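Local coordinates for protein 3-hydroxyisobutyrate dehydrogenase (Salmonella typhimurium, PDB 3G0O) that probably oxidises L-threonate to 2-dehydro-L-erythronate, using NAD(+) in preference to NADP(+), at residues V64-V69 and F151-P156; E111-L116 and L121-A126; L184-H189 and S221-N226; D212-T215 and G219-W222. All coordinates share one frame; numbering follows the deposited sequence.

Interaction 1: residues V64-V69 and F151-P156; sequences VVDALV and FTRLKP
Arg153 reaches from its helix to Asp66, and the two side chains meet at about a right angle. The end of the arginine comes in edge-on: NH2 donates to Asp66 OD1 over 3.0 Å in a nearly straight bond (163°), with the oxygen lying close to the guanidinium plane. OD1 receives it on its anti lone pair, away from OD2, and the carboxylate is turned 57° out of the plane of the guanidinium group. The salt bridge therefore rests on a single N-H and not on a paired, coplanar fork. A face of the same guanidinium group lies against the Asp66 backbone, whose O sits 3.8 Å above its plane and over its centre. A bend at chi2 (75°) helps to carry the arginine chain across to this position. Further partners hold both ends: Arg153 NE donates to Gly95 O, Asp66 OD1 also pairs with Lys93, and Asp66 OD2 takes the backbone N of His9.

Beyond the charged pair the contact turns apolar. Ala67 points its CB at the helix, where Leu154 CD2 meets it at 3.6 Å, and Leu154 also rests on Ala97, Met99 and Leu124. This is a helix, 148-161, laid on a face of a largely parallel sheet near the start of strand 67-70, the alpha/beta layering of a Rossmann-type NAD-binding domain.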
loop_
_atom_site.group_PDB
_atom_site.type_symbol
_atom_site.label_atom_id
_atom_site.label_comp_id
_atom_site.label_asym_id
_atom_site.label_seq_id
_atom_site.Cartn_x
_atom_site.Cartn_y
_atom_site.Cartn_z
ATOM N N VAL A 64 13.179 -29.801 -26.747
ATOM C CA VAL A 64 13.807 -28.852 -27.664
ATOM C C VAL A 64 13.969 -27.437 -27.127
ATOM O O VAL A 64 14.697 -26.630 -27.711
ATOM C CB VAL A 64 13.030 -28.750 -28.999
ATOM C CG1 VAL A 64 12.884 -30.127 -29.620
ATOM C CG2 VAL A 64 11.672 -28.100 -28.769
ATOM N N VAL A 65 13.296 -27.123 -26.026
ATOM C CA VAL A 65 13.391 -25.780 -25.476
ATOM C C VAL A 65 14.747 -25.476 -24.850
ATOM O O VAL A 65 15.399 -26.351 -24.280
ATOM C CB VAL A 65 12.297 -25.517 -24.410
ATOM C CG1 VAL A 65 10.924 -25.567 -25.054
ATOM C CG2 VAL A 65 12.407 -26.535 -23.284
ATOM N N ASP A 66 15.155 -24.219 -24.969
ATOM C CA ASP A 66 16.403 -23.739 -24.400
ATOM C C ASP A 66 16.112 -23.337 -22.957
ATOM O O ASP A 66 17.000 -23.316 -22.105
ATOM C CB ASP A 66 16.893 -22.528 -25.185
ATOM C CG ASP A 66 17.250 -22.877 -26.614
ATOM O OD1 ASP A 66 18.249 -23.593 -26.808
ATOM O OD2 ASP A 66 16.530 -22.452 -27.541
ATOM N N ALA A 67 14.850 -23.021 -22.693
ATOM C CA ALA A 67 14.435 -22.620 -21.357
ATOM C C ALA A 67 12.981 -22.979 -21.115
ATOM O O ALA A 67 12.151 -22.907 -22.020
ATOM C CB ALA A 67 14.631 -21.115 -21.176
ATOM N N LEU A 68 12.686 -23.376 -19.885
ATOM C CA LEU A 68 11.325 -23.720 -19.504
ATOM C C LEU A 68 10.974 -22.841 -18.309
ATOM O O LEU A 68 11.707 -22.823 -17.320
ATOM C CB LEU A 68 11.228 -25.192 -19.098
ATOM C CG LEU A 68 9.808 -25.716 -18.870
ATOM C CD1 LEU A 68 9.141 -25.951 -20.221
ATOM C CD2 LEU A 68 9.844 -27.012 -18.070
ATOM N N VAL A 69 9.876 -22.098 -18.411
ATOM C CA VAL A 69 9.432 -21.235 -17.316
ATOM C C VAL A 69 8.206 -21.889 -16.690
ATOM O O VAL A 69 7.261 -22.245 -17.393
ATOM C CB VAL A 69 9.038 -19.823 -17.814
ATOM C CG1 VAL A 69 8.672 -18.927 -16.629
ATOM C CG2 VAL A 69 10.174 -19.216 -18.617
ATOM N N PHE A 151 21.400 -17.553 -14.951
ATOM C CA PHE A 151 21.099 -16.173 -15.319
ATOM C C PHE A 151 21.435 -15.896 -16.778
ATOM O O PHE A 151 20.669 -15.245 -17.491
ATOM C CB PHE A 151 21.877 -15.198 -14.428
ATOM C CG PHE A 151 21.180 -14.867 -13.134
ATOM C CD1 PHE A 151 20.023 -14.093 -13.132
ATOM C CD2 PHE A 151 21.665 -15.347 -11.923
ATOM C CE1 PHE A 151 19.357 -13.801 -11.938
ATOM C CE2 PHE A 151 21.004 -15.059 -10.723
ATOM C CZ PHE A 151 19.849 -14.286 -10.736
ATOM N N THR A 152 22.585 -16.396 -17.216
ATOM C CA THR A 152 23.028 -16.187 -18.587
ATOM C C THR A 152 22.117 -16.875 -19.598
ATOM O O THR A 152 21.714 -16.272 -20.587
ATOM C CB THR A 152 24.475 -16.694 -18.787
ATOM O OG1 THR A 152 25.362 -15.948 -17.942
ATOM C CG2 THR A 152 24.908 -16.525 -20.243
ATOM N N ARG A 153 21.793 -18.137 -19.345
ATOM C CA ARG A 153 20.942 -18.896 -20.249
ATOM C C ARG A 153 19.552 -18.282 -20.373
ATOM O O ARG A 153 18.973 -18.256 -21.459
ATOM C CB ARG A 153 20.802 -20.333 -19.757
ATOM C CG ARG A 153 20.276 -21.287 -20.804
ATOM C CD ARG A 153 21.369 -21.611 -21.815
ATOM N NE ARG A 153 20.996 -22.746 -22.642
ATOM C CZ ARG A 153 20.408 -22.645 -23.826
ATOM N NH1 ARG A 153 20.128 -21.458 -24.347
ATOM N NH2 ARG A 153 20.071 -23.740 -24.472
ATOM N N LEU A 154 19.028 -17.782 -19.257
ATOM C CA LEU A 154 17.687 -17.199 -19.233
ATOM C C LEU A 154 17.567 -15.728 -19.614
ATOM O O LEU A 154 16.460 -15.198 -19.694
ATOM C CB LEU A 154 17.068 -17.412 -17.849
ATOM C CG LEU A 154 16.682 -18.852 -17.513
ATOM C CD1 LEU A 154 16.502 -19.000 -16.009
ATOM C CD2 LEU A 154 15.407 -19.231 -18.257
ATOM N N LYS A 155 18.691 -15.069 -19.868
ATOM C CA LYS A 155 18.663 -13.649 -20.214
ATOM C C LYS A 155 17.621 -13.270 -21.266
ATOM O O LYS A 155 16.919 -12.272 -21.114
ATOM C CB LYS A 155 20.044 -13.186 -20.675
ATOM C CG LYS A 155 20.163 -11.671 -20.816
ATOM C CD LYS A 155 21.566 -11.283 -21.244
ATOM C CE LYS A 155 21.741 -9.778 -21.219
ATOM N NZ LYS A 155 20.689 -9.090 -22.019
ATOM N N PRO A 156 17.520 -14.049 -22.360
ATOM C CA PRO A 156 16.532 -13.728 -23.394
ATOM C C PRO A 156 15.116 -13.727 -22.820
ATOM O O PRO A 156 14.288 -12.892 -23.182
ATOM C CB PRO A 156 16.738 -14.840 -24.422
ATOM C CG PRO A 156 18.196 -15.135 -24.303
ATOM C CD PRO A 156 18.394 -15.153 -22.800
#

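Interaction 2: residues E111-L116 and L121-A126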
loop_
_atom_site.group_PDB
_atom_site.type_symbol
_atom_site.label_atom_id
_atom_site.label_comp_id
_atom_site.label_asym_id
_atom_site.label_seq_id
_atom_site.Cartn_x
_atom_site.Cartn_y
_atom_site.Cartn_z
ATOM N N GLU A 111 16.074 -27.982 -3.031
ATOM C CA GLU A 111 15.904 -29.401 -3.331
ATOM C C GLU A 111 15.661 -29.610 -4.828
ATOM O O GLU A 111 16.230 -30.513 -5.449
ATOM C CB GLU A 111 14.728 -29.961 -2.535
ATOM C CG GLU A 111 15.000 -30.108 -1.043
ATOM C CD GLU A 111 13.726 -30.267 -0.222
ATOM O OE1 GLU A 111 12.824 -31.017 -0.653
ATOM O OE2 GLU A 111 13.635 -29.646 0.859
ATOM N N ILE A 112 14.810 -28.766 -5.400
ATOM C CA ILE A 112 14.483 -28.840 -6.817
ATOM C C ILE A 112 15.698 -28.507 -7.673
ATOM O O ILE A 112 15.931 -29.139 -8.704
ATOM C CB ILE A 112 13.335 -27.861 -7.163
ATOM C CG1 ILE A 112 12.053 -28.310 -6.456
ATOM C CG2 ILE A 112 13.139 -27.784 -8.671
ATOM C CD1 ILE A 112 10.908 -27.328 -6.561
ATOM N N ALA A 113 16.471 -27.512 -7.249
ATOM C CA ALA A 113 17.657 -27.109 -7.996
ATOM C C ALA A 113 18.691 -28.233 -8.021
ATOM O O ALA A 113 19.315 -28.491 -9.051
ATOM C CB ALA A 113 18.261 -25.857 -7.380
ATOM N N ALA A 114 18.870 -28.903 -6.889
ATOM C CA ALA A 114 19.830 -29.995 -6.809
ATOM C C ALA A 114 19.462 -31.108 -7.788
ATOM O O ALA A 114 20.326 -31.649 -8.482
ATOM C CB ALA A 114 19.885 -30.542 -5.386
ATOM N N ALA A 115 18.175 -31.440 -7.842
ATOM C CA ALA A 115 17.687 -32.488 -8.732
ATOM C C ALA A 115 17.913 -32.134 -10.200
ATOM O O ALA A 115 18.238 -33.003 -11.014
ATOM C CB ALA A 115 16.201 -32.734 -8.479
ATOM N N LEU A 116 17.737 -30.860 -10.535
ATOM C CA LEU A 116 17.920 -30.401 -11.907
ATOM C C LEU A 116 19.400 -30.314 -12.276
ATOM O O LEU A 116 19.780 -30.603 -13.407
ATOM C CB LEU A 116 17.252 -29.032 -12.105
ATOM C CG LEU A 116 15.719 -29.002 -12.059
ATOM C CD1 LEU A 116 15.222 -27.574 -12.180
ATOM C CD2 LEU A 116 15.155 -29.855 -13.186
ATOM N N LEU A 121 21.144 -29.504 -15.815
ATOM C CA LEU A 121 20.210 -28.435 -16.148
ATOM C C LEU A 121 20.430 -27.276 -15.173
ATOM O O LEU A 121 20.840 -27.484 -14.029
ATOM C CB LEU A 121 18.766 -28.942 -16.035
ATOM C CG LEU A 121 18.426 -30.169 -16.889
ATOM C CD1 LEU A 121 17.016 -30.642 -16.588
ATOM C CD2 LEU A 121 18.581 -29.822 -18.364
ATOM N N ASN A 122 20.169 -26.058 -15.631
ATOM C CA ASN A 122 20.333 -24.878 -14.790
ATOM C C ASN A 122 18.969 -24.440 -14.268
ATOM O O ASN A 122 17.992 -24.414 -15.017
ATOM C CB ASN A 122 20.942 -23.726 -15.592
ATOM C CG ASN A 122 22.261 -24.091 -16.224
ATOM O OD1 ASN A 122 22.361 -24.227 -17.445
ATOM N ND2 ASN A 122 23.287 -24.258 -15.397
HETATM N N MSE A 123 18.889 -24.113 -12.984
HETATM C CA MSE A 123 17.619 -23.661 -12.442
HETATM C C MSE A 123 17.755 -22.283 -11.829
HETATM O O MSE A 123 18.761 -21.975 -11.190
HETATM C CB MSE A 123 17.086 -24.615 -11.377
HETATM C CG MSE A 123 15.622 -24.341 -11.071
HETATM SE SE MSE A 123 15.088 -24.723 -9.270
HETATM C CE MSE A 123 15.745 -23.111 -8.456
ATOM N N LEU A 124 16.742 -21.451 -12.042
ATOM C CA LEU A 124 16.735 -20.114 -11.473
ATOM C C LEU A 124 15.564 -20.018 -10.503
ATOM O O LEU A 124 14.412 -20.230 -10.883
ATOM C CB LEU A 124 16.576 -19.049 -12.564
ATOM C CG LEU A 124 16.857 -17.610 -12.117
ATOM C CD1 LEU A 124 18.330 -17.487 -11.747
ATOM C CD2 LEU A 124 16.516 -16.622 -13.230
ATOM N N ASP A 125 15.873 -19.733 -9.245
ATOM C CA ASP A 125 14.853 -19.564 -8.218
ATOM C C ASP A 125 14.342 -18.164 -8.523
ATOM O O ASP A 125 14.887 -17.179 -8.033
ATOM C CB ASP A 125 15.515 -19.630 -6.839
ATOM C CG ASP A 125 14.546 -19.358 -5.706
ATOM O OD1 ASP A 125 13.326 -19.464 -5.930
ATOM O OD2 ASP A 125 15.016 -19.052 -4.590
ATOM N N ALA A 126 13.295 -18.079 -9.334
ATOM C CA ALA A 126 12.798 -16.782 -9.766
ATOM C C ALA A 126 11.325 -16.436 -9.585
ATOM O O ALA A 126 10.610 -16.224 -10.567
ATOM C CB ALA A 126 13.183 -16.578 -11.234
#
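Leu116 and Met123 pack helix 106-117 against strand 122-129 within a beta-alpha-beta unit of the Rossmann-type domain. The chain leaves strand 97-100, runs through the helix and returns in the neighbouring parallel strand, so the local helix and strand segments run nearly antiparallel (165°), with their axes 7.7 Å apart at closest approach.

Met123, a selenomethionine, reaches across this layer from the strand. Its CB points at the helix and meets Leu116 CD1 at 3.6 Å. One bond further out, CG presses on that same methyl, Leu116 CD1, at 3.4 Å, tighter than an ordinary van der Waals contact; the two side chains cross here at about a right angle. The chain then bends at chi2 (-149°, well short of fully extended) and again at chi3, which turns it along the helix surface. There SE lies 3.7 Å from Ile112 CG2 and is equally close to the backbone N of Ala113. The terminal CE ends on Ala113 CB at 3.9 Å. Inward, Leu116 also touches Val98 and Met123 touches Val100, both of strand 97-100, so the two side chains belong to the buried layer between helix and sheet.

At the turn between helix and strand the other branch of Leu116, CD2, touches Leu121 CD1 at 4.0 Å. The backbone closes the turn beside them: Leu121 N donates to Leu116 O over 3.0 Å, in a bent bond (147°) whose donor is tilted out of the carbonyl plane.

Interaction 3: residues L184-H189 and S221-N226; sequences LLAGVH and SWMFEN
Met223 and Ala186 supply the apolar part of this contact between helices 174-202 and 222-232. With CG of the selenomethionine anti to the carbonyl carbon (chi1 -76°), Met223 CG passes Ala186 O; the bend at chi2 then brings CE to Ala186 CB at 3.6 Å. Nearer the backbone, Met223 CB packs on His189 CB at 3.9 Å. The side chain of Met223 also lies about 4 Å from a bound L(+)-tartaric acid.

Capping is the second element. Ser221 is the N-cap of helix 222-232: with chi1 at 77°, its OG sits between its own backbone N and carbonyl carbon and accepts from Phe224 N over 2.7 Å. That hydroxyl lies beside His189 CB, at no more than van der Waals range.

Polar links between the two helices pass through two waters. One accepts from Met223 N at 2.9 Å and joins it to His189 ND1 at 3.1 Å. The other donates to His189 O at 3.0 Å and also hydrogen-bonds Ser221 OG.

The His189 ring has a further polar neighbour in Leu185 O of its own helix, which stands 3.0 Å above one face, offset toward the rim. Across the dimer, the ring meets His189 of the second subunit edge-to-face.

No direct hydrogen bond joins the segments. The amides of Met223 and Phe224 in the first turn are met by a water and by the serine hydroxyl, so the helix start is held to the long helix by solvent bridges and apolar packing, close to both the tartrate and the dimer interface.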
loop_
_atom_site.group_PDB
_atom_site.type_symbol
_atom_site.label_atom_id
_atom_site.label_comp_id
_atom_site.label_asym_id
_atom_site.label_seq_id
_atom_site.Cartn_x
_atom_site.Cartn_y
_atom_site.Cartn_z
ATOM N N LEU A 184 3.901 -11.552 2.621
ATOM C CA LEU A 184 3.443 -11.144 3.943
ATOM C C LEU A 184 2.745 -9.797 3.731
ATOM O O LEU A 184 1.628 -9.578 4.201
ATOM C CB LEU A 184 4.633 -10.981 4.903
ATOM C CG LEU A 184 4.356 -10.556 6.359
ATOM C CD1 LEU A 184 5.605 -10.793 7.200
ATOM C CD2 LEU A 184 3.940 -9.091 6.435
ATOM N N LEU A 185 3.406 -8.906 2.999
ATOM C CA LEU A 185 2.840 -7.588 2.723
ATOM C C LEU A 185 1.585 -7.679 1.852
ATOM O O LEU A 185 0.571 -7.051 2.147
ATOM C CB LEU A 185 3.888 -6.697 2.048
ATOM C CG LEU A 185 5.010 -6.197 2.970
ATOM C CD1 LEU A 185 6.108 -5.537 2.153
ATOM C CD2 LEU A 185 4.429 -5.218 3.983
ATOM N N ALA A 186 1.651 -8.460 0.778
ATOM C CA ALA A 186 0.503 -8.606 -0.111
ATOM C C ALA A 186 -0.706 -9.111 0.678
ATOM O O ALA A 186 -1.800 -8.564 0.569
ATOM C CB ALA A 186 0.833 -9.579 -1.249
ATOM N N GLY A 187 -0.490 -10.151 1.483
ATOM C CA GLY A 187 -1.573 -10.724 2.265
ATOM C C GLY A 187 -2.146 -9.791 3.314
ATOM O O GLY A 187 -3.368 -9.666 3.439
ATOM N N VAL A 188 -1.271 -9.147 4.078
ATOM C CA VAL A 188 -1.722 -8.225 5.110
ATOM C C VAL A 188 -2.446 -7.042 4.479
ATOM O O VAL A 188 -3.453 -6.574 5.003
ATOM C CB VAL A 188 -0.538 -7.708 5.956
ATOM C CG1 VAL A 188 -0.990 -6.553 6.845
ATOM C CG2 VAL A 188 0.017 -8.843 6.811
ATOM N N HIS A 189 -1.944 -6.564 3.345
ATOM C CA HIS A 189 -2.587 -5.428 2.693
ATOM C C HIS A 189 -3.996 -5.760 2.201
ATOM O O HIS A 189 -4.906 -4.943 2.340
ATOM C CB HIS A 189 -1.712 -4.903 1.552
ATOM C CG HIS A 189 -0.463 -4.221 2.024
ATOM N ND1 HIS A 189 0.594 -3.936 1.187
ATOM C CD2 HIS A 189 -0.089 -3.800 3.257
ATOM C CE1 HIS A 189 1.567 -3.374 1.883
ATOM N NE2 HIS A 189 1.178 -3.281 3.142
ATOM N N SER A 221 -2.602 1.323 -1.112
ATOM C CA SER A 221 -1.663 0.229 -1.306
ATOM C C SER A 221 -2.008 -0.357 -2.663
ATOM O O SER A 221 -3.131 -0.182 -3.154
ATOM C CB SER A 221 -1.803 -0.843 -0.223
ATOM O OG SER A 221 -2.939 -1.662 -0.441
ATOM N N TRP A 222 -1.052 -1.040 -3.277
ATOM C CA TRP A 222 -1.305 -1.643 -4.576
ATOM C C TRP A 222 -2.461 -2.632 -4.431
ATOM O O TRP A 222 -3.359 -2.676 -5.269
ATOM C CB TRP A 222 -0.062 -2.378 -5.088
ATOM C CG TRP A 222 -0.154 -2.730 -6.545
ATOM C CD1 TRP A 222 0.312 -1.997 -7.599
ATOM C CD2 TRP A 222 -0.803 -3.881 -7.112
ATOM N NE1 TRP A 222 -0.006 -2.617 -8.786
ATOM C CE2 TRP A 222 -0.688 -3.771 -8.518
ATOM C CE3 TRP A 222 -1.466 -4.989 -6.570
ATOM C CZ2 TRP A 222 -1.218 -4.732 -9.387
ATOM C CZ3 TRP A 222 -1.991 -5.942 -7.436
ATOM C CH2 TRP A 222 -1.863 -5.806 -8.830
HETATM N N MSE A 223 -2.444 -3.421 -3.357
HETATM C CA MSE A 223 -3.512 -4.391 -3.142
HETATM C C MSE A 223 -4.862 -3.749 -2.852
HETATM O O MSE A 223 -5.895 -4.266 -3.268
HETATM C CB MSE A 223 -3.133 -5.369 -2.023
HETATM C CG MSE A 223 -2.122 -6.407 -2.477
HETATM SE SE MSE A 223 -2.801 -7.460 -3.986
HETATM C CE MSE A 223 -1.505 -8.901 -3.932
ATOM N N PHE A 224 -4.871 -2.631 -2.133
ATOM C CA PHE A 224 -6.133 -1.960 -1.859
ATOM C C PHE A 224 -6.731 -1.523 -3.196
ATOM O O PHE A 224 -7.882 -1.831 -3.513
ATOM C CB PHE A 224 -5.934 -0.712 -0.988
ATOM C CG PHE A 224 -7.213 0.033 -0.705
ATOM C CD1 PHE A 224 -7.909 -0.173 0.486
ATOM C CD2 PHE A 224 -7.764 0.882 -1.662
ATOM C CE1 PHE A 224 -9.137 0.454 0.720
ATOM C CE2 PHE A 224 -8.990 1.513 -1.441
ATOM C CZ PHE A 224 -9.680 1.297 -0.247
ATOM N N GLU A 225 -5.932 -0.812 -3.982
ATOM C CA GLU A 225 -6.407 -0.309 -5.262
ATOM C C GLU A 225 -6.881 -1.413 -6.199
ATOM O O GLU A 225 -7.901 -1.265 -6.873
ATOM C CB GLU A 225 -5.322 0.530 -5.949
ATOM C CG GLU A 225 -5.877 1.390 -7.075
ATOM C CD GLU A 225 -4.899 2.435 -7.576
ATOM O OE1 GLU A 225 -4.078 2.930 -6.781
ATOM O OE2 GLU A 225 -4.965 2.781 -8.770
ATOM N N ASN A 226 -6.162 -2.528 -6.230
ATOM C CA ASN A 226 -6.540 -3.628 -7.109
ATOM C C ASN A 226 -7.719 -4.457 -6.610
ATOM O O ASN A 226 -8.701 -4.644 -7.331
ATOM C CB ASN A 226 -5.341 -4.545 -7.343
ATOM C CG ASN A 226 -5.645 -5.654 -8.328
ATOM O OD1 ASN A 226 -6.092 -6.740 -7.951
ATOM N ND2 ASN A 226 -5.419 -5.380 -9.606
HETATM O O HOH W 1 -0.010 -3.844 -1.842
HETATM O O HOH W 2 -4.204 -2.118 1.846
#

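Interaction 4: residues D212-T215 and G219-W222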
loop_
_atom_site.group_PDB
_atom_site.type_symbol
_atom_site.label_atom_id
_atom_site.label_comp_id
_atom_site.label_asym_id
_atom_site.label_seq_id
_atom_site.Cartn_x
_atom_site.Cartn_y
_atom_site.Cartn_z
ATOM N N ASP A 212 -12.251 5.948 -3.750
ATOM C CA ASP A 212 -11.619 7.089 -4.410
ATOM C C ASP A 212 -10.707 7.867 -3.469
ATOM O O ASP A 212 -9.615 8.266 -3.852
ATOM C CB ASP A 212 -12.672 8.039 -4.993
ATOM C CG ASP A 212 -13.452 7.417 -6.132
ATOM O OD1 ASP A 212 -12.871 6.596 -6.875
ATOM O OD2 ASP A 212 -14.642 7.758 -6.297
ATOM N N VAL A 213 -11.158 8.085 -2.237
ATOM C CA VAL A 213 -10.356 8.822 -1.269
ATOM C C VAL A 213 -9.047 8.097 -0.988
ATOM O O VAL A 213 -7.969 8.672 -1.128
ATOM C CB VAL A 213 -11.114 9.007 0.069
ATOM C CG1 VAL A 213 -10.165 9.515 1.157
ATOM C CG2 VAL A 213 -12.277 9.966 -0.118
ATOM N N VAL A 214 -9.140 6.830 -0.595
ATOM C CA VAL A 214 -7.940 6.071 -0.285
ATOM C C VAL A 214 -6.957 6.013 -1.447
ATOM O O VAL A 214 -5.761 6.239 -1.263
ATOM C CB VAL A 214 -8.271 4.626 0.149
ATOM C CG1 VAL A 214 -6.984 3.827 0.306
ATOM C CG2 VAL A 214 -9.048 4.640 1.461
ATOM N N THR A 215 -7.454 5.734 -2.646
ATOM C CA THR A 215 -6.561 5.637 -3.794
ATOM C C THR A 215 -5.948 6.973 -4.216
ATOM O O THR A 215 -5.212 7.046 -5.202
ATOM C CB THR A 215 -7.259 4.968 -4.999
ATOM O OG1 THR A 215 -8.440 5.696 -5.349
ATOM C CG2 THR A 215 -7.625 3.526 -4.662
ATOM N N GLY A 219 -2.889 6.395 2.566
ATOM C CA GLY A 219 -3.196 5.061 3.058
ATOM C C GLY A 219 -3.385 4.021 1.967
ATOM O O GLY A 219 -3.725 2.869 2.237
ATOM N N ASN A 220 -3.153 4.421 0.725
ATOM C CA ASN A 220 -3.322 3.523 -0.410
ATOM C C ASN A 220 -2.258 2.432 -0.466
ATOM O O ASN A 220 -1.165 2.577 0.085
ATOM C CB ASN A 220 -3.293 4.342 -1.707
ATOM C CG ASN A 220 -3.763 3.553 -2.920
ATOM O OD1 ASN A 220 -4.609 2.662 -2.815
ATOM N ND2 ASN A 220 -3.230 3.900 -4.089
ATOM N N SER A 221 -2.602 1.323 -1.112
ATOM C CA SER A 221 -1.663 0.229 -1.306
ATOM C C SER A 221 -2.008 -0.357 -2.663
ATOM O O SER A 221 -3.131 -0.182 -3.154
ATOM C CB SER A 221 -1.803 -0.843 -0.223
ATOM O OG SER A 221 -2.939 -1.662 -0.441
ATOM N N TRP A 222 -1.052 -1.040 -3.277
ATOM C CA TRP A 222 -1.305 -1.643 -4.576
ATOM C C TRP A 222 -2.461 -2.632 -4.431
ATOM O O TRP A 222 -3.359 -2.676 -5.269
ATOM C CB TRP A 222 -0.062 -2.378 -5.088
ATOM C CG TRP A 222 -0.154 -2.730 -6.545
ATOM C CD1 TRP A 222 0.312 -1.997 -7.599
ATOM C CD2 TRP A 222 -0.803 -3.881 -7.112
ATOM N NE1 TRP A 222 -0.006 -2.617 -8.786
ATOM C CE2 TRP A 222 -0.688 -3.771 -8.518
ATOM C CE3 TRP A 222 -1.466 -4.989 -6.570
ATOM C CZ2 TRP A 222 -1.218 -4.732 -9.387
ATOM C CZ3 TRP A 222 -1.991 -5.942 -7.436
ATOM C CH2 TRP A 222 -1.863 -5.806 -8.830
#
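The side-chain amide of Asn220 lies with one face over Thr215. Thr215 CA stands almost directly above the centre of the amide, 3.6 Å from Asn220 CG, and Thr215 CG2 approaches the same face from the OD1 side, 3.6 Å from Asn220 OD1. Val214 O is on that face too, displaced toward the base of the side chain, where it comes within 3.1 Å of Asn220 CB. ND2 donates to OE1 of Glu225 in the following helix, which helps to fix the rotation of the group. Asn220 OD1, by contrast, is buried by the contact and has no hydrogen-bonding partner in the model.

The amide reaches Thr215 because Asn220 CG is anti to the backbone N (chi1 -167°). Thr215 turns its methyl to the amide, while its OG1 is directed back to the preceding helix, toward Tyr211 O. Val214 completes the packing with CG1, which rests 3.7 Å from Asn220 CA and 3.9 Å from Gly219 O.

No hydrogen bond joins the two segments; the turn between them is closed by packing. It connects the end of helix 207-214 to the start of helix 222-232, whose Phe224 packs on Val214 and Thr215. The second subunit borders the turn, with its Leu185 against Val214 and backbone hydrogen bonds to Asn220 and Trp222.

The four contacts fall into two pairs, one in each of the two main parts of the chain. Interactions 1 and 2 lie in the N-terminal NAD-binding part, their centres 13 Å apart, and reach the same sheet; interaction 2 is nested within the loop closed by interaction 1, and Leu124 joins them by packing on Phe151 and Leu154. Interactions 3 and 4 follow later in the chain, in the helical part, with centres 10 Å apart. They share Ser221 and Trp222, and both touch the second subunit. About 30 Å or more separates the centres of the two pairs, so one pair packs helices on the sheet of the NAD-binding part, and the other lies in the helical part at the dimer interface.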